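Local coordinates for O-ureido-L-serine synthase (PDB 3X44), which catalyses the pyridoxal 5'-phosphate-dependent addition of hydroxyurea to O-acetyl-L-serine, giving O-ureido-L-serine for D-cycloserine biosynthesis, and also makes L-cysteine from O-acetyl-L-serine and sulfide, at the interface of chains A and B. Sequence-based numbering; all coordinates share one arbitrary frame. Chains: chain A/B, O-ureido-L-serine synthase.

Contact 1 and contact 2 belong to one two-fold symmetric interface between chains A and B of the homotetramer, with the centres of their C-alpha atoms about 34 Å apart. No residue is common to both. Contact 1 is largely polar, with an indole packed beside it: the loop before helix 312-319 of chain B, and that helix, meet strands 111-115 and 88-94 and helix 99-107 of chain A. Contact 2 is mostly apolar, with the 3-10 helix 7-10, helix 73-85 and B:Tyr108 set against the loop after helix 244-257 of chain A. Near-N-terminal and C-terminal segments thus both cross to the partner, and by symmetry each contact occurs twice.

Contact 1: the interface of chains A and B. Residues chain A 90, 106, 111-112; chain B 309, 311, 314.
A:Leu112 and B:Asp311 pair through their backbones and a carboxylate where a C-terminal segment of one subunit crosses onto its neighbour, in a homotetramer of the cysteine synthase/cystathionine beta-synthase family of fold-type II pyridoxal-phosphate enzymes. The amide N of B:Asp311 donates to A:Leu112 O at 2.8 Å. In return A:Leu112 N donates to the carboxylate oxygen OD2 of B:Asp311 at 2.8 Å, with 168° at the hydrogen; this N-H meets OD2 from above the carboxylate plane. The loop of chain B is thereby bonded at the start of strand 111-115, to both backbone N and O of A:Leu112.

The charged pair completes the grip. A:Arg106, from helix 99-107, comes tip to tip with B:Asp311 and presents NH1 and NH2 end-on. A:Arg106 NH2 forms the salt bridge with B:Asp311 OD1 at 2.9 Å, and OD1 lies at the guanidinium edge, in its plane. A:Arg106 NH1 reaches B:Asp311 OD2 at 3.0 Å on the syn lone pair. Here OD2 is tilted from the guanidinium plane, and the guanidinium and carboxylate planes are 66° apart. OD2 accepts from both A:Arg106 NH1 and A:Leu112 N, which should restrict rotation of the carboxylate. These donors would be expected to favour its ionised form. NH2 also makes a weak bond to B:Gly309 O, and the CB of A:Leu112 covers one guanidinium face near its rim.

Packing on the other flank involves A:Lys111, whose chain bends at chi2 (-72°) and runs across the indole of B:Trp314. A:Lys111 CD sits over the centre of the ring system, 4.0 Å from CD2 of B:Trp314. Farther along, the ammonium NZ of A:Lys111 lies over the five-membered ring of B:Trp314, 4.3 Å from its centroid, as a cation-pi contact. At the far end of the indole, CH2 of B:Trp314 meets CG2 of A:Val90 tip to tip at 3.8 Å.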
# COMPACT_ATOMS: atom_id res chain seq x y z
N VAL A 90 -17.86 -28.48 -0.91
CA VAL A 90 -18.44 -29.36 0.10
C VAL A 90 -17.43 -29.52 1.23
O VAL A 90 -16.34 -30.05 1.01
CB VAL A 90 -18.71 -30.78 -0.47
CG1 VAL A 90 -19.42 -31.62 0.59
CG2 VAL A 90 -19.52 -30.70 -1.74
N ARG A 106 -21.85 -22.15 5.09
CA ARG A 106 -23.17 -22.08 4.48
C ARG A 106 -23.39 -20.73 3.79
O ARG A 106 -23.94 -20.68 2.69
CB ARG A 106 -24.26 -22.28 5.53
CG ARG A 106 -24.31 -23.69 6.09
CD ARG A 106 -25.01 -24.62 5.11
NE ARG A 106 -25.42 -25.86 5.74
CZ ARG A 106 -25.73 -26.97 5.08
NH1 ARG A 106 -25.67 -26.99 3.76
NH2 ARG A 106 -26.10 -28.06 5.75
N LYS A 111 -21.43 -26.64 1.09
CA LYS A 111 -22.23 -27.75 1.59
C LYS A 111 -21.51 -28.23 2.84
O LYS A 111 -20.32 -27.97 2.99
CB LYS A 111 -22.31 -28.87 0.55
CG LYS A 111 -23.20 -28.55 -0.65
CD LYS A 111 -24.67 -28.56 -0.27
CE LYS A 111 -25.51 -27.78 -1.27
NZ LYS A 111 -26.97 -27.89 -1.00
N LEU A 112 -22.23 -28.93 3.71
CA LEU A 112 -21.67 -29.40 4.97
C LEU A 112 -21.86 -30.89 5.25
O LEU A 112 -22.99 -31.40 5.22
CB LEU A 112 -22.29 -28.59 6.10
CG LEU A 112 -21.73 -28.66 7.52
CD1 LEU A 112 -20.24 -28.36 7.52
CD2 LEU A 112 -22.47 -27.65 8.38
N GLY B 309 -27.11 -28.61 10.25
CA GLY B 309 -26.85 -30.04 10.24
C GLY B 309 -26.14 -30.56 9.00
O GLY B 309 -25.85 -29.80 8.08
N ASP B 311 -25.51 -32.53 5.45
CA ASP B 311 -26.27 -32.62 4.21
C ASP B 311 -26.53 -34.07 3.78
O ASP B 311 -26.36 -34.42 2.62
CB ASP B 311 -25.54 -31.89 3.08
CG ASP B 311 -25.71 -30.39 3.15
OD1 ASP B 311 -26.79 -29.94 3.59
OD2 ASP B 311 -24.76 -29.66 2.78
N TRP B 314 -28.98 -34.21 0.90
CA TRP B 314 -28.41 -33.81 -0.37
C TRP B 314 -27.59 -34.96 -0.95
O TRP B 314 -27.74 -35.32 -2.12
CB TRP B 314 -27.53 -32.58 -0.20
CG TRP B 314 -26.85 -32.16 -1.47
CD1 TRP B 314 -27.46 -31.69 -2.60
CD2 TRP B 314 -25.45 -32.19 -1.74
NE1 TRP B 314 -26.51 -31.42 -3.56
CE2 TRP B 314 -25.27 -31.72 -3.06
CE3 TRP B 314 -24.32 -32.57 -1.00
CZ2 TRP B 314 -24.01 -31.61 -3.66
CZ3 TRP B 314 -23.06 -32.46 -1.59
CH2 TRP B 314 -22.92 -31.99 -2.91

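Contact 2: the interface of chains A and B. Residues chain A 17, 33, 36, 258-260; chain B 6-7, 80, 84, 108.
B:Ile7, at the start of the 3-10 helix 7-10, packs against A:Ile260 and A:Phe36 and hides 83 Å² of its surface, the most in this patch. With CG1 anti to the backbone N (chi1 -177°), its longer branch points into chain A: B:Ile7 CG1 lies 4.0 Å from A:Ile260 CG1, the two side chains crossing obliquely. The terminal methyl CD1 of B:Ile7 continues to the ring rim of A:Phe36, 4.2 Å from A:Phe36 CE2, with A:Val17 and A:Val33 at the margin. The other branch, B:Ile7 CG2, turns to the backbone and rests 3.5 Å from A:Glu258 O, a carbonyl that also faces the CB methyl of B:Ala84 at 3.6 Å.

A:Gly259 buries 43 Å² in the loop after helix 244-257. A:Gly259 CA lies 3.9 Å from B:Tyr108 CD1, and its carbonyl oxygen lies near B:Met80 CG and B:Tyr108 CE1. The CB of B:Met80, from helix 73-85, covers the centre of one face of the B:Tyr108 ring and may help to hold its orientation. No direct polar bond spans the subunits here; water 1 bridges them, 2.8 Å from A:Gly259 O and 2.9 Å from the phenol OH of B:Tyr108, in the plane of that ring.

The patch holds the near-N-terminal segment, helix 73-85 and B:Tyr108 of one subunit against the other by mainly apolar contact, contributing to assembly of the homotetramer.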
# COMPACT_ATOMS: atom_id res chain seq x y z
N VAL A 17 1.57 -5.81 13.67
CA VAL A 17 1.52 -4.72 14.63
C VAL A 17 2.19 -5.07 15.95
O VAL A 17 2.21 -6.23 16.38
CB VAL A 17 0.05 -4.28 14.90
CG1 VAL A 17 -0.80 -4.56 13.67
CG2 VAL A 17 -0.51 -5.03 16.10
N VAL A 33 -1.68 -10.18 11.85
CA VAL A 33 -3.13 -10.26 11.92
C VAL A 33 -3.80 -10.74 10.64
O VAL A 33 -4.22 -9.94 9.80
CB VAL A 33 -3.70 -8.87 12.30
CG1 VAL A 33 -5.13 -9.01 12.83
CG2 VAL A 33 -2.80 -8.23 13.33
N PHE A 36 -7.38 -9.90 8.72
CA PHE A 36 -7.55 -8.89 7.69
C PHE A 36 -7.80 -9.49 6.30
O PHE A 36 -8.11 -8.76 5.34
CB PHE A 36 -6.32 -7.97 7.65
CG PHE A 36 -6.32 -6.90 8.72
CD1 PHE A 36 -6.91 -5.65 8.47
CD2 PHE A 36 -5.73 -7.13 9.96
CE1 PHE A 36 -6.90 -4.66 9.45
CE2 PHE A 36 -5.72 -6.14 10.94
CZ PHE A 36 -6.31 -4.90 10.69
N GLU A 258 -5.23 -4.88 24.21
CA GLU A 258 -4.60 -4.35 23.02
C GLU A 258 -5.60 -4.01 21.92
O GLU A 258 -5.24 -3.40 20.91
CB GLU A 258 -3.56 -5.35 22.49
CG GLU A 258 -2.53 -5.77 23.53
CD GLU A 258 -1.34 -4.83 23.57
OE1 GLU A 258 -1.30 -3.87 22.77
OE2 GLU A 258 -0.44 -5.05 24.41
N GLY A 259 -6.85 -4.39 22.11
CA GLY A 259 -7.84 -4.11 21.09
C GLY A 259 -7.68 -5.02 19.88
O GLY A 259 -8.07 -4.68 18.77
N ILE A 260 -7.09 -6.19 20.09
CA ILE A 260 -6.92 -7.16 19.01
C ILE A 260 -7.72 -8.41 19.37
O ILE A 260 -7.39 -9.12 20.32
CB ILE A 260 -5.43 -7.52 18.80
CG1 ILE A 260 -4.64 -6.26 18.45
CG2 ILE A 260 -5.30 -8.52 17.65
CD1 ILE A 260 -3.14 -6.43 18.53
N SER B 6 0.61 0.53 16.32
CA SER B 6 -0.65 0.20 16.97
C SER B 6 -1.65 -0.38 15.98
O SER B 6 -1.58 -0.10 14.79
CB SER B 6 -1.26 1.44 17.63
OG SER B 6 -2.58 1.20 18.07
N ILE B 7 -2.57 -1.19 16.50
CA ILE B 7 -3.61 -1.80 15.68
C ILE B 7 -4.50 -0.70 15.10
O ILE B 7 -5.10 -0.86 14.04
CB ILE B 7 -4.46 -2.80 16.52
CG1 ILE B 7 -5.49 -3.49 15.62
CG2 ILE B 7 -5.15 -2.07 17.66
CD1 ILE B 7 -4.88 -4.52 14.68
N MET B 80 -12.92 -1.20 21.22
CA MET B 80 -11.61 -1.54 20.67
C MET B 80 -10.59 -0.42 20.83
O MET B 80 -9.44 -0.66 21.20
CB MET B 80 -11.75 -1.90 19.19
CG MET B 80 -10.49 -2.47 18.58
SD MET B 80 -10.50 -2.39 16.79
CE MET B 80 -10.94 -0.68 16.46
N ALA B 84 -7.29 -0.36 23.29
CA ALA B 84 -5.97 -0.09 22.74
C ALA B 84 -5.31 1.15 23.35
O ALA B 84 -4.10 1.17 23.58
CB ALA B 84 -6.06 0.07 21.23
N TYR B 108 -13.82 -6.70 23.98
CA TYR B 108 -12.86 -5.61 24.07
C TYR B 108 -12.80 -5.00 25.47
O TYR B 108 -12.04 -4.06 25.72
CB TYR B 108 -13.19 -4.53 23.03
CG TYR B 108 -12.90 -4.96 21.61
CD1 TYR B 108 -11.60 -5.26 21.20
CD2 TYR B 108 -13.93 -5.07 20.67
CE1 TYR B 108 -11.33 -5.67 19.89
CE2 TYR B 108 -13.67 -5.47 19.36
CZ TYR B 108 -12.37 -5.77 18.98
OH TYR B 108 -12.12 -6.16 17.69
O HOH W 1 -9.34 -6.27 16.88